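Local coordinates for protein aromatic amino acid beta-eliminating lyase/threonine aldolase (Exiguobacterium sibiricum, PDB 3LWS) that belongs to the beta-eliminating lyase family of pyridoxal-phosphate proteins, carrying the cofactor covalently in a large domain built round a mixed seven-stranded sheet, at residues 299-304 / 318-323; 269-274 / 351-356; 70-75 / 96-101; 3-8 / 307-312; 141-146 / 150-155. All coordinates share one frame; numbering follows the deposited sequence.

Contact 1: 299-304 / 318-323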
# COMPACT_ATOMS: atom_id res chain seq x y z
N ALA A 299 5.03 -20.98 30.14
CA ALA A 299 5.64 -22.28 30.43
C ALA A 299 4.76 -23.20 31.30
O ALA A 299 4.86 -24.41 31.18
CB ALA A 299 6.99 -22.06 31.10
N ASP A 300 3.93 -22.61 32.16
CA ASP A 300 2.92 -23.31 32.97
C ASP A 300 1.62 -23.62 32.24
O ASP A 300 1.05 -24.68 32.41
CB ASP A 300 2.52 -22.48 34.18
CG ASP A 300 3.72 -22.02 35.00
OD1 ASP A 300 4.48 -22.89 35.41
OD2 ASP A 300 3.88 -20.80 35.23
N ILE A 301 1.13 -22.65 31.47
CA ILE A 301 -0.22 -22.69 30.87
C ILE A 301 -0.22 -23.26 29.46
O ILE A 301 -1.13 -24.01 29.11
CB ILE A 301 -0.86 -21.28 30.86
CG1 ILE A 301 -0.90 -20.70 32.26
CG2 ILE A 301 -2.26 -21.29 30.23
CD1 ILE A 301 -1.42 -21.61 33.36
N SER A 302 0.76 -22.90 28.65
CA SER A 302 0.80 -23.44 27.28
C SER A 302 0.54 -24.98 27.19
O SER A 302 -0.30 -25.42 26.39
CB SER A 302 2.10 -23.06 26.57
OG SER A 302 2.33 -23.85 25.43
N PRO A 303 1.24 -25.80 28.01
CA PRO A 303 1.02 -27.26 27.91
C PRO A 303 -0.42 -27.68 28.14
O PRO A 303 -0.88 -28.61 27.48
CB PRO A 303 1.91 -27.83 29.01
CG PRO A 303 2.95 -26.83 29.23
CD PRO A 303 2.28 -25.48 29.00
N LYS A 304 -1.12 -27.00 29.05
CA LYS A 304 -2.52 -27.33 29.34
C LYS A 304 -3.37 -27.09 28.09
O LYS A 304 -4.13 -27.98 27.65
CB LYS A 304 -3.06 -26.51 30.50
CG LYS A 304 -2.41 -26.81 31.83
CD LYS A 304 -3.04 -26.03 32.97
CE LYS A 304 -2.32 -26.31 34.30
NZ LYS A 304 -2.61 -25.27 35.32
N GLY A 318 -4.47 -19.02 20.63
CA GLY A 318 -3.44 -19.20 19.61
C GLY A 318 -2.03 -18.79 19.96
O GLY A 318 -1.09 -19.19 19.29
N TYR A 319 -1.89 -18.01 21.03
CA TYR A 319 -0.59 -17.53 21.49
C TYR A 319 -0.81 -16.96 22.90
O TYR A 319 -1.90 -16.52 23.21
CB TYR A 319 -0.10 -16.42 20.55
CG TYR A 319 -0.93 -15.17 20.70
CD1 TYR A 319 -2.10 -14.99 19.98
CD2 TYR A 319 -0.56 -14.18 21.64
CE1 TYR A 319 -2.88 -13.81 20.15
CE2 TYR A 319 -1.33 -13.03 21.83
CZ TYR A 319 -2.49 -12.85 21.08
OH TYR A 319 -3.27 -11.71 21.29
N LEU A 320 0.24 -16.93 23.72
CA LEU A 320 0.26 -16.23 25.01
C LEU A 320 1.34 -15.13 25.08
O LEU A 320 2.34 -15.21 24.39
CB LEU A 320 0.48 -17.23 26.14
CG LEU A 320 -0.66 -18.24 26.38
CD1 LEU A 320 -0.05 -19.47 27.13
CD2 LEU A 320 -1.82 -17.60 27.13
N VAL A 321 1.10 -14.10 25.89
CA VAL A 321 2.08 -13.03 26.13
C VAL A 321 2.28 -13.00 27.62
O VAL A 321 1.32 -12.73 28.34
CB VAL A 321 1.58 -11.64 25.60
CG1 VAL A 321 2.57 -10.51 25.99
CG2 VAL A 321 1.40 -11.68 24.08
N ASP A 322 3.50 -13.30 28.08
CA ASP A 322 3.79 -13.33 29.50
C ASP A 322 3.80 -11.93 30.07
O ASP A 322 4.30 -10.99 29.46
CB ASP A 322 5.13 -14.05 29.83
CG ASP A 322 4.98 -15.52 30.01
OD1 ASP A 322 3.85 -15.94 30.36
OD2 ASP A 322 5.98 -16.25 29.86
N LYS A 323 3.21 -11.81 31.26
CA LYS A 323 3.17 -10.56 32.00
C LYS A 323 3.66 -10.93 33.40
O LYS A 323 4.31 -11.98 33.58
CB LYS A 323 1.74 -9.99 32.05
CG LYS A 323 1.12 -9.76 30.73
CD LYS A 323 1.55 -8.47 30.12
CE LYS A 323 0.59 -8.12 28.99
NZ LYS A 323 0.88 -6.81 28.36
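Leu320 packs against the backbone and side chains of Ile301 and Ser302 in a small van der Waals contact, without hydrogen bonds, between helix 298-312 and the residue leading into strand 321-322, at the edge of the antiparallel four-stranded sheet that this helix covers. The CA of Leu320 lies 7.6 Å from the CA of Ser302. One branch does the touching. With CG anti to its own carbonyl carbon (chi1 -67°), Leu320 directs CD1 at the helical turn, where it meets Ile301 CG2 at 4.2 Å and rests beside the peptide that joins Ile301 to Ser302. The area buried between 299-304 and 318-323 is modest at 120 Å². Leu320 and Ile301 also touch Phe294 and Cys327 of the two neighbouring strands, so both side chains pack on the same two strand residues. Leu5 of helix 4-10 touches both Leu320 and Ser302 and adds a third element to the contact. At the start of the helix, Asp322 OD1 accepts from Ala298 N while Asp300 OD2 accepts from Gln297 N, which gives each carboxylate a backbone partner. The tightest approach is to the polar backbone: Leu320 CD1 stands 3.8 Å from Ser302 N.

Contact 2: 269-274 / 351-356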
# COMPACT_ATOMS: atom_id res chain seq x y z
N ALA A 269 -16.85 -14.94 27.54
CA ALA A 269 -16.21 -14.35 28.72
C ALA A 269 -16.74 -14.98 30.03
O ALA A 269 -16.00 -15.19 31.02
CB ALA A 269 -16.45 -12.85 28.74
N GLU A 270 -18.04 -15.23 30.03
CA GLU A 270 -18.73 -15.79 31.16
C GLU A 270 -18.19 -17.20 31.42
O GLU A 270 -17.90 -17.55 32.56
CB GLU A 270 -20.24 -15.80 30.86
CG GLU A 270 -21.12 -15.47 32.02
CD GLU A 270 -22.53 -15.01 31.61
OE1 GLU A 270 -22.85 -14.97 30.39
OE2 GLU A 270 -23.31 -14.70 32.55
N GLN A 271 -18.01 -17.98 30.35
CA GLN A 271 -17.42 -19.31 30.45
C GLN A 271 -15.99 -19.28 31.00
O GLN A 271 -15.62 -20.12 31.81
CB GLN A 271 -17.40 -20.00 29.07
CG GLN A 271 -18.78 -20.34 28.46
CD GLN A 271 -19.48 -21.52 29.15
OE1 GLN A 271 -18.92 -22.61 29.32
NE2 GLN A 271 -20.72 -21.29 29.54
N PHE A 272 -15.20 -18.30 30.55
CA PHE A 272 -13.78 -18.20 30.92
C PHE A 272 -13.61 -17.75 32.35
O PHE A 272 -12.77 -18.28 33.10
CB PHE A 272 -13.02 -17.22 29.98
CG PHE A 272 -12.70 -17.79 28.61
CD1 PHE A 272 -11.93 -18.94 28.48
CD2 PHE A 272 -13.15 -17.15 27.44
CE1 PHE A 272 -11.63 -19.47 27.21
CE2 PHE A 272 -12.83 -17.64 26.19
CZ PHE A 272 -12.06 -18.82 26.07
N ASN A 273 -14.43 -16.78 32.76
CA ASN A 273 -14.35 -16.24 34.09
C ASN A 273 -14.75 -17.27 35.15
O ASN A 273 -14.29 -17.18 36.28
CB ASN A 273 -15.18 -14.98 34.24
CG ASN A 273 -14.52 -13.76 33.59
OD1 ASN A 273 -13.41 -13.38 33.92
ND2 ASN A 273 -15.24 -13.13 32.68
N ALA A 274 -15.59 -18.22 34.77
CA ALA A 274 -15.95 -19.36 35.66
C ALA A 274 -14.79 -20.28 35.97
O ALA A 274 -14.85 -21.00 36.95
CB ALA A 274 -17.07 -20.19 35.04
N ARG A 351 -13.58 -30.17 28.31
CA ARG A 351 -12.16 -30.52 28.27
C ARG A 351 -11.26 -29.40 28.78
O ARG A 351 -10.28 -29.68 29.49
CB ARG A 351 -11.73 -30.93 26.87
CG ARG A 351 -10.28 -31.49 26.83
CD ARG A 351 -10.08 -32.76 27.71
NE ARG A 351 -8.65 -33.08 27.86
CZ ARG A 351 -7.85 -32.60 28.82
NH1 ARG A 351 -8.30 -31.78 29.77
NH2 ARG A 351 -6.56 -32.94 28.82
N LEU A 352 -11.61 -28.16 28.45
CA LEU A 352 -10.91 -27.00 28.97
C LEU A 352 -11.15 -26.91 30.48
O LEU A 352 -10.21 -26.68 31.24
CB LEU A 352 -11.34 -25.72 28.24
CG LEU A 352 -10.70 -24.42 28.75
CD1 LEU A 352 -9.17 -24.44 28.52
CD2 LEU A 352 -11.36 -23.21 28.10
N ARG A 353 -12.39 -27.14 30.92
CA ARG A 353 -12.70 -27.19 32.36
C ARG A 353 -11.87 -28.23 33.12
O ARG A 353 -11.43 -27.97 34.23
CB ARG A 353 -14.21 -27.44 32.61
CG ARG A 353 -14.99 -26.19 32.99
CD ARG A 353 -16.46 -26.45 33.35
NE ARG A 353 -17.33 -26.26 32.19
CZ ARG A 353 -17.85 -27.21 31.43
NH1 ARG A 353 -17.69 -28.50 31.69
NH2 ARG A 353 -18.58 -26.86 30.40
N GLN A 354 -11.65 -29.39 32.50
CA GLN A 354 -10.77 -30.42 33.08
C GLN A 354 -9.31 -29.93 33.26
O GLN A 354 -8.65 -30.37 34.17
CB GLN A 354 -10.74 -31.70 32.22
CG GLN A 354 -11.84 -32.71 32.48
CD GLN A 354 -11.63 -34.02 31.69
OE1 GLN A 354 -10.60 -34.22 31.03
NE2 GLN A 354 -12.61 -34.91 31.77
N ALA A 355 -8.82 -29.06 32.38
CA ALA A 355 -7.46 -28.49 32.50
C ALA A 355 -7.30 -27.44 33.59
O ALA A 355 -6.20 -27.28 34.11
CB ALA A 355 -7.00 -27.92 31.17
N PHE A 356 -8.37 -26.73 33.95
CA PHE A 356 -8.27 -25.59 34.87
C PHE A 356 -9.16 -25.69 36.12
O PHE A 356 -9.30 -26.75 36.73
CB PHE A 356 -8.62 -24.31 34.10
CG PHE A 356 -7.59 -23.93 33.09
CD1 PHE A 356 -7.65 -24.42 31.79
CD2 PHE A 356 -6.53 -23.12 33.45
CE1 PHE A 356 -6.68 -24.08 30.84
CE2 PHE A 356 -5.55 -22.79 32.52
CZ PHE A 356 -5.62 -23.27 31.23
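Two first torsions bring Phe272 and Leu352 together: Phe272 holds CG anti to its carbonyl carbon (chi1 -76°), whereas Leu352 holds CG opposite its backbone N (chi1 178°), and the two side chains cross at about a right angle. The contact is a sparse helix-helix packing in the C-terminal alpha/beta region, joining the last turns of helix 258-273 and helix 342-355, with just 87 Å² buried. Phe272 CB starts away from the other helix, yet the ring swings back far enough for CE1 to reach Leu352, whose CD2 approaches the ring obliquely. Thr280, Phe290 and Leu292 of the underlying antiparallel sheet pack against the same ring, so Phe272 bridges sheet and helix. Leu352 in turn touches Leu305 of helix 298-312 and the Phe316 side chain, which places it at a three-helix junction. Outside this apolar pair the residues are polar and exposed: Gln271 OE1 faces the edge of the Arg353 guanidinium near its plane, but OE1 and Arg353 NH2 are 4.4 Å apart, too far for a hydrogen bond. The apolar contact rests on one carbon pair, Phe272 CE1 to Leu352 CD2 at 3.9 Å.

Contact 3: 70-75 / 96-101; sequences SGTMAQ and LCHLEI
Gln75 and Leu99 make the tightly packed part of this buried helix-helix contact beside the cofactor in the large domain of the aminotransferase-type fold. Leu99 crosses Gln75 at a slant, and both its methyls touch it: CD1 is 3.7 Å from Gln75 NE2, and CD2 is 4.1 Å from Gln75 CB. Leu140 of strand 138-142 touches both residues. The amide end of Gln75 is held by other partners, OE1 by His173 NE2 and NE2 by Asp175 OD2, so Leu99 covers a group whose rotation is already fixed. The second pair meets through fewer atoms. His98 holds CG anti to its backbone N (chi1 -159°), which carries the ring toward Thr72; OG1 sits at the ring edge, near its plane, 3.6 Å from His98 CE1, without a hydrogen bond. Glu103 binds His98 ND1, and Thr72 OG1 bonds to OP1 of the modified residue LLP at position 206. On the solvent side, Ile101 is exposed and Glu100 partly so, neither touching 70-75. Gly71 N reaches LLP OP3, consistent with the start of helix 71-86 cradling the phosphate. Ser70 caps that same helix start, with its OG also bonded to Gly234 O of the second subunit: Met73 N donates to Ser70 OG at 3.1 Å and 164°.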
# COMPACT_ATOMS: atom_id res chain seq x y z
N SER A 70 -3.23 1.81 4.51
CA SER A 70 -3.14 1.48 5.94
C SER A 70 -3.67 2.57 6.87
O SER A 70 -3.65 3.75 6.56
CB SER A 70 -1.69 1.18 6.28
OG SER A 70 -0.87 2.33 6.14
N GLY A 71 -4.13 2.12 8.03
CA GLY A 71 -4.42 3.02 9.11
C GLY A 71 -3.17 3.70 9.67
O GLY A 71 -3.25 4.80 10.22
N THR A 72 -2.03 3.03 9.56
CA THR A 72 -0.78 3.60 10.04
C THR A 72 -0.51 4.90 9.31
O THR A 72 -0.32 5.94 9.95
CB THR A 72 0.39 2.59 9.94
OG1 THR A 72 0.19 1.60 10.96
CG2 THR A 72 1.76 3.28 10.14
N MSE A 73 -0.56 4.83 7.98
CA MSE A 73 -0.42 6.00 7.11
C MSE A 73 -1.54 7.00 7.33
O MSE A 73 -1.31 8.19 7.51
CB MSE A 73 -0.40 5.58 5.64
CG MSE A 73 -0.05 6.69 4.69
SE MSE A 73 -0.17 6.18 2.83
CE MSE A 73 1.21 4.72 2.70
N ALA A 74 -2.78 6.50 7.28
CA ALA A 74 -3.96 7.31 7.47
C ALA A 74 -3.92 8.21 8.74
O ALA A 74 -4.18 9.42 8.68
CB ALA A 74 -5.22 6.42 7.46
N GLN A 75 -3.53 7.66 9.88
CA GLN A 75 -3.63 8.45 11.14
C GLN A 75 -2.47 9.43 11.35
O GLN A 75 -2.67 10.50 11.91
CB GLN A 75 -3.80 7.55 12.33
CG GLN A 75 -5.06 6.79 12.27
CD GLN A 75 -5.49 6.26 13.55
OE1 GLN A 75 -6.52 6.71 14.10
NE2 GLN A 75 -4.73 5.27 14.08
N LEU A 96 -0.75 3.57 25.11
CA LEU A 96 -0.70 2.40 24.24
C LEU A 96 -1.35 2.64 22.87
O LEU A 96 -1.76 1.70 22.19
CB LEU A 96 -1.32 1.17 24.93
CG LEU A 96 -0.74 0.83 26.30
CD1 LEU A 96 -1.25 -0.56 26.83
CD2 LEU A 96 0.77 0.92 26.25
N CYS A 97 -1.39 3.90 22.44
CA CYS A 97 -1.93 4.25 21.15
C CYS A 97 -1.11 3.55 20.06
O CYS A 97 0.11 3.42 20.18
CB CYS A 97 -1.91 5.76 20.96
SG CYS A 97 -2.36 6.37 19.31
N HIS A 98 -1.78 3.09 19.02
CA HIS A 98 -1.10 2.40 17.91
C HIS A 98 0.10 3.17 17.37
O HIS A 98 1.17 2.58 17.09
CB HIS A 98 -2.10 2.10 16.78
CG HIS A 98 -1.68 1.01 15.84
ND1 HIS A 98 -0.88 1.23 14.74
CD2 HIS A 98 -1.96 -0.31 15.84
CE1 HIS A 98 -0.67 0.09 14.11
NE2 HIS A 98 -1.35 -0.86 14.74
N LEU A 99 -0.08 4.49 17.25
CA LEU A 99 0.99 5.35 16.72
C LEU A 99 2.24 5.39 17.63
O LEU A 99 3.32 5.62 17.16
CB LEU A 99 0.50 6.80 16.47
CG LEU A 99 -0.55 6.93 15.35
CD1 LEU A 99 -1.95 6.91 15.93
CD2 LEU A 99 -0.39 8.19 14.50
N GLU A 100 2.04 5.17 18.92
CA GLU A 100 3.08 5.21 19.92
C GLU A 100 3.86 3.92 20.00
O GLU A 100 5.09 3.95 20.17
CB GLU A 100 2.46 5.48 21.31
CG GLU A 100 3.50 5.81 22.39
CD GLU A 100 4.19 7.15 22.16
OE1 GLU A 100 3.80 7.90 21.22
OE2 GLU A 100 5.10 7.47 22.95
N ILE A 101 3.16 2.79 19.89
CA ILE A 101 3.79 1.48 20.15
C ILE A 101 3.85 0.50 18.97
O ILE A 101 4.57 -0.47 19.03
CB ILE A 101 3.13 0.76 21.35
CG1 ILE A 101 1.66 0.42 21.02
CG2 ILE A 101 3.26 1.64 22.64
CD1 ILE A 101 0.86 -0.30 22.11

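Contact 4: 3-8 / 307-312; sequences NRLRTS and QVQEET
One polar bond carries the link between helix 4-10 and helix 298-312: Gln309 NE2 donates to Ser8 OG at 3.0 Å. The hydroxyl lies in the plane of the Gln309 amide, although the N-H...O angle of 145° leaves the bond noticeably bent. Ser8 OG serves both sides, because its own proton goes to Leu5 O at 2.6 Å. A chi1 of 75° sets OG between the backbone N and carbonyl carbon, from where it can look back to the previous turn and across to Gln309 together. The other end of the amide is taken too: Gln309 OE1 accepts from Phe316 N and Val317 N, which settles how the amide is flipped.

Van der Waals contacts are few. Leu5 CD1 comes to 3.5 Å from Gln309 NE2, and Ser8 CB meets Glu310 CG at 4.3 Å, where Glu310 is exposed to solvent.

One capping bond starts the short N-terminal helix: Asn3 OD1 accepts from Arg6 N at 2.7 Å. Separately, Asn3 O receives Thr7 N and Thr7 OG1 from opposite faces of its plane.

The local axes run nearly parallel, 23° apart, with a closest approach of 9.3 Å. On another face helix 298-312 packs against helix 342-355 through Val308 and Thr312, while Leu5 reaches Leu320, just before edge strand 321-322.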
# COMPACT_ATOMS: atom_id res chain seq x y z
N ASN A 3 6.02 -22.60 17.95
CA ASN A 3 5.88 -23.18 19.28
C ASN A 3 4.74 -24.21 19.35
O ASN A 3 3.94 -24.35 18.41
CB ASN A 3 5.81 -22.11 20.38
CG ASN A 3 4.55 -21.25 20.33
OD1 ASN A 3 3.46 -21.72 20.02
ND2 ASN A 3 4.70 -19.97 20.69
N ARG A 4 4.75 -24.96 20.44
CA ARG A 4 3.76 -25.96 20.73
C ARG A 4 2.33 -25.41 20.77
O ARG A 4 1.44 -26.02 20.20
CB ARG A 4 4.09 -26.61 22.08
N LEU A 5 2.12 -24.26 21.41
CA LEU A 5 0.76 -23.68 21.50
C LEU A 5 0.22 -23.31 20.12
O LEU A 5 -0.86 -23.78 19.73
CB LEU A 5 0.70 -22.46 22.41
CG LEU A 5 -0.64 -21.74 22.64
CD1 LEU A 5 -1.76 -22.70 23.04
CD2 LEU A 5 -0.50 -20.63 23.68
N ARG A 6 0.98 -22.49 19.40
CA ARG A 6 0.59 -21.99 18.09
C ARG A 6 0.35 -23.15 17.13
O ARG A 6 -0.64 -23.15 16.40
CB ARG A 6 1.65 -21.03 17.52
CG ARG A 6 1.12 -20.09 16.41
N THR A 7 1.22 -24.15 17.17
CA THR A 7 1.06 -25.35 16.38
C THR A 7 -0.30 -25.98 16.64
O THR A 7 -1.02 -26.29 15.71
CB THR A 7 2.10 -26.43 16.74
OG1 THR A 7 3.40 -25.97 16.41
CG2 THR A 7 1.79 -27.72 16.01
N SER A 8 -0.62 -26.15 17.91
CA SER A 8 -1.85 -26.83 18.32
C SER A 8 -3.10 -26.06 17.89
O SER A 8 -4.15 -26.66 17.63
CB SER A 8 -1.84 -27.10 19.84
OG SER A 8 -2.08 -25.94 20.62
N GLN A 307 -2.68 -29.53 25.13
CA GLN A 307 -3.36 -30.80 25.28
C GLN A 307 -4.84 -30.64 24.91
O GLN A 307 -5.34 -31.31 24.00
CB GLN A 307 -3.18 -31.32 26.70
CG GLN A 307 -3.73 -32.72 26.90
CD GLN A 307 -3.48 -33.31 28.29
OE1 GLN A 307 -3.29 -32.59 29.28
NE2 GLN A 307 -3.51 -34.63 28.38
N VAL A 308 -5.51 -29.69 25.57
CA VAL A 308 -6.92 -29.37 25.28
C VAL A 308 -7.18 -29.23 23.80
O VAL A 308 -8.10 -29.86 23.26
CB VAL A 308 -7.36 -28.06 26.00
CG1 VAL A 308 -8.68 -27.53 25.46
CG2 VAL A 308 -7.45 -28.26 27.52
N GLN A 309 -6.33 -28.45 23.13
CA GLN A 309 -6.51 -28.13 21.72
C GLN A 309 -6.22 -29.31 20.81
O GLN A 309 -7.00 -29.57 19.89
CB GLN A 309 -5.74 -26.84 21.33
CG GLN A 309 -6.32 -25.63 22.05
CD GLN A 309 -5.68 -24.28 21.80
OE1 GLN A 309 -6.34 -23.27 22.00
NE2 GLN A 309 -4.42 -24.25 21.36
N GLU A 310 -5.13 -30.04 21.08
CA GLU A 310 -4.78 -31.24 20.31
C GLU A 310 -5.95 -32.20 20.28
O GLU A 310 -6.36 -32.63 19.21
CB GLU A 310 -3.56 -31.96 20.91
CG GLU A 310 -2.23 -31.33 20.55
CD GLU A 310 -1.04 -31.90 21.35
OE1 GLU A 310 -1.25 -32.78 22.24
OE2 GLU A 310 0.10 -31.46 21.09
N GLU A 311 -6.50 -32.47 21.46
CA GLU A 311 -7.52 -33.49 21.63
C GLU A 311 -8.85 -33.10 21.02
O GLU A 311 -9.44 -33.91 20.28
CB GLU A 311 -7.73 -33.80 23.11
CG GLU A 311 -6.56 -34.55 23.73
CD GLU A 311 -6.71 -34.70 25.22
OE1 GLU A 311 -7.86 -34.66 25.71
OE2 GLU A 311 -5.68 -34.85 25.90
N THR A 312 -9.35 -31.91 21.35
CA THR A 312 -10.67 -31.46 20.88
C THR A 312 -10.67 -30.98 19.42
O THR A 312 -11.67 -31.10 18.72
CB THR A 312 -11.26 -30.35 21.76
OG1 THR A 312 -10.47 -29.16 21.67
CG2 THR A 312 -11.33 -30.82 23.20

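Contact 5: 141-146 / 150-155; sequences LELPQR and GVAPAF
Gln145 N donates to Val151 O at 2.8 Å, almost perfectly straight at 177°, and this backbone bond is the main tie between the two arms of the loop that follows strand 138-142. Val151 O is gripped a second time by a water that gives one proton to it at 3.1 Å and the other to Glu142 O, also at 3.1 Å. A weak return bond, Gly150 N to Gln145 O, is 3.1 Å long and bent to 132°. Within the first arm, Arg146 N donates to Glu142 OE2 at 3.1 Å, meeting the carboxylate from above its plane; the Arg146 guanidinium goes off to a salt bridge with Glu330. Val151 N, by contrast, is buried with no partner in the model.

Packing begins at Pro144, which follows a cis peptide bond. Its CB lies 3.5 Å from Gly150 C, and the backbone of Gly150 takes a conformation suited to glycine. Pro144 CB also faces Ala152 CB at 4.1 Å. Farther along, Leu143 has CG anti to its carbonyl carbon (chi1 -60°) and reaches Pro153 with CD2, 3.8 Å from Pro153 CD, the two side chains crossing at about a right angle.

The loop opens the beta-alpha-beta crossover from strand 138-142 through helix 155-167 to strand 171-176. From helix 179-186, Met182 packs on Pro144 and Ala152 and Tyr186 on Leu143 and Ala152, and Leu158 of helix 155-167 lies against Leu143 and Pro153.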
# COMPACT_ATOMS: atom_id res chain seq x y z
N LEU A 141 -8.70 9.66 20.24
CA LEU A 141 -9.33 8.61 21.02
C LEU A 141 -9.42 7.37 20.14
O LEU A 141 -9.61 7.49 18.94
CB LEU A 141 -10.72 9.01 21.44
CG LEU A 141 -10.82 10.20 22.38
CD1 LEU A 141 -12.28 10.58 22.55
CD2 LEU A 141 -10.14 9.87 23.71
N GLU A 142 -9.29 6.21 20.78
CA GLU A 142 -9.44 4.88 20.15
C GLU A 142 -10.61 4.13 20.81
O GLU A 142 -10.58 3.83 22.01
CB GLU A 142 -8.14 4.09 20.36
CG GLU A 142 -8.06 2.75 19.70
CD GLU A 142 -6.90 1.89 20.24
OE1 GLU A 142 -5.76 2.42 20.38
OE2 GLU A 142 -7.12 0.67 20.47
N LEU A 143 -11.65 3.84 20.05
CA LEU A 143 -12.85 3.21 20.59
C LEU A 143 -13.00 1.77 20.06
O LEU A 143 -13.25 1.58 18.85
CB LEU A 143 -14.09 4.05 20.23
CG LEU A 143 -14.12 5.49 20.73
CD1 LEU A 143 -15.26 6.23 20.06
CD2 LEU A 143 -14.26 5.54 22.24
N PRO A 144 -12.85 0.76 20.95
CA PRO A 144 -12.46 0.81 22.36
C PRO A 144 -10.93 0.79 22.48
O PRO A 144 -10.23 0.68 21.44
CB PRO A 144 -13.00 -0.51 22.90
CG PRO A 144 -12.77 -1.45 21.78
CD PRO A 144 -12.94 -0.64 20.50
N GLN A 145 -10.44 0.84 23.72
CA GLN A 145 -8.98 0.79 24.00
C GLN A 145 -8.52 -0.63 24.00
O GLN A 145 -8.52 -1.31 25.04
CB GLN A 145 -8.61 1.48 25.30
CG GLN A 145 -7.15 1.95 25.39
CD GLN A 145 -6.89 3.20 24.58
OE1 GLN A 145 -7.42 4.28 24.87
NE2 GLN A 145 -6.06 3.07 23.55
N ARG A 146 -8.10 -1.07 22.84
CA ARG A 146 -7.90 -2.47 22.59
C ARG A 146 -6.79 -3.06 23.46
O ARG A 146 -6.90 -4.22 23.91
CB ARG A 146 -7.63 -2.62 21.10
CG ARG A 146 -7.06 -3.89 20.67
CD ARG A 146 -5.53 -3.87 20.59
NE ARG A 146 -5.21 -5.10 19.91
CZ ARG A 146 -4.72 -5.21 18.69
NH1 ARG A 146 -4.35 -4.17 18.00
NH2 ARG A 146 -4.54 -6.42 18.18
N GLY A 150 -10.26 -3.80 25.54
CA GLY A 150 -11.36 -3.19 24.79
C GLY A 150 -12.40 -2.58 25.70
O GLY A 150 -13.51 -3.06 25.79
N VAL A 151 -12.00 -1.50 26.36
CA VAL A 151 -12.81 -0.72 27.28
C VAL A 151 -13.10 0.62 26.59
O VAL A 151 -12.24 1.11 25.85
CB VAL A 151 -11.99 -0.53 28.57
CG1 VAL A 151 -12.66 0.44 29.54
CG2 VAL A 151 -11.71 -1.91 29.20
N ALA A 152 -14.26 1.22 26.82
CA ALA A 152 -14.59 2.49 26.15
C ALA A 152 -15.45 3.33 27.05
O ALA A 152 -16.12 2.81 27.93
CB ALA A 152 -15.30 2.24 24.84
N PRO A 153 -15.40 4.65 26.86
CA PRO A 153 -16.22 5.49 27.72
C PRO A 153 -17.69 5.43 27.27
O PRO A 153 -17.97 4.97 26.17
CB PRO A 153 -15.60 6.88 27.57
CG PRO A 153 -14.70 6.82 26.40
CD PRO A 153 -14.44 5.41 26.04
N ALA A 154 -18.60 5.83 28.16
CA ALA A 154 -20.03 5.92 27.85
C ALA A 154 -20.24 6.95 26.74
O ALA A 154 -19.43 7.87 26.57
CB ALA A 154 -20.83 6.33 29.08
N PHE A 155 -21.31 6.80 25.96
CA PHE A 155 -21.59 7.75 24.87
C PHE A 155 -21.66 9.21 25.37
O PHE A 155 -21.20 10.12 24.69
CB PHE A 155 -22.87 7.40 24.13
CG PHE A 155 -23.21 8.37 23.02
CD1 PHE A 155 -22.58 8.28 21.78
CD2 PHE A 155 -24.12 9.40 23.23
CE1 PHE A 155 -22.87 9.19 20.73
CE2 PHE A 155 -24.42 10.31 22.17
CZ PHE A 155 -23.78 10.20 20.94
O HOH W 1 -11.81 4.02 24.82

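How the contacts relate
The five contacts form two groups. Contacts 1, 2 and 4 lie in the region of the antiparallel sheet and helices 298-312 and 342-355, which the N-terminal helix 4-10 joins: contacts 1 and 4 have centres 11 Å apart and meet where Leu320 CG touches Leu5 CD2 at 3.6 Å, while contacts 2 and 4 are joined by the Arg351 NE to Glu311 OE1 salt bridge of 2.8 Å. Contacts 3 and 5 belong to the large domain, their centres 16 Å apart; in contact 3, Gly71 N and Thr72 OG1 hydrogen-bond the phosphate of LLP at position 206. The smallest gap between the groups separates contacts 1 and 5, nearest atoms about 6 Å apart; those of contacts 2 and 3 are about 19 Å apart.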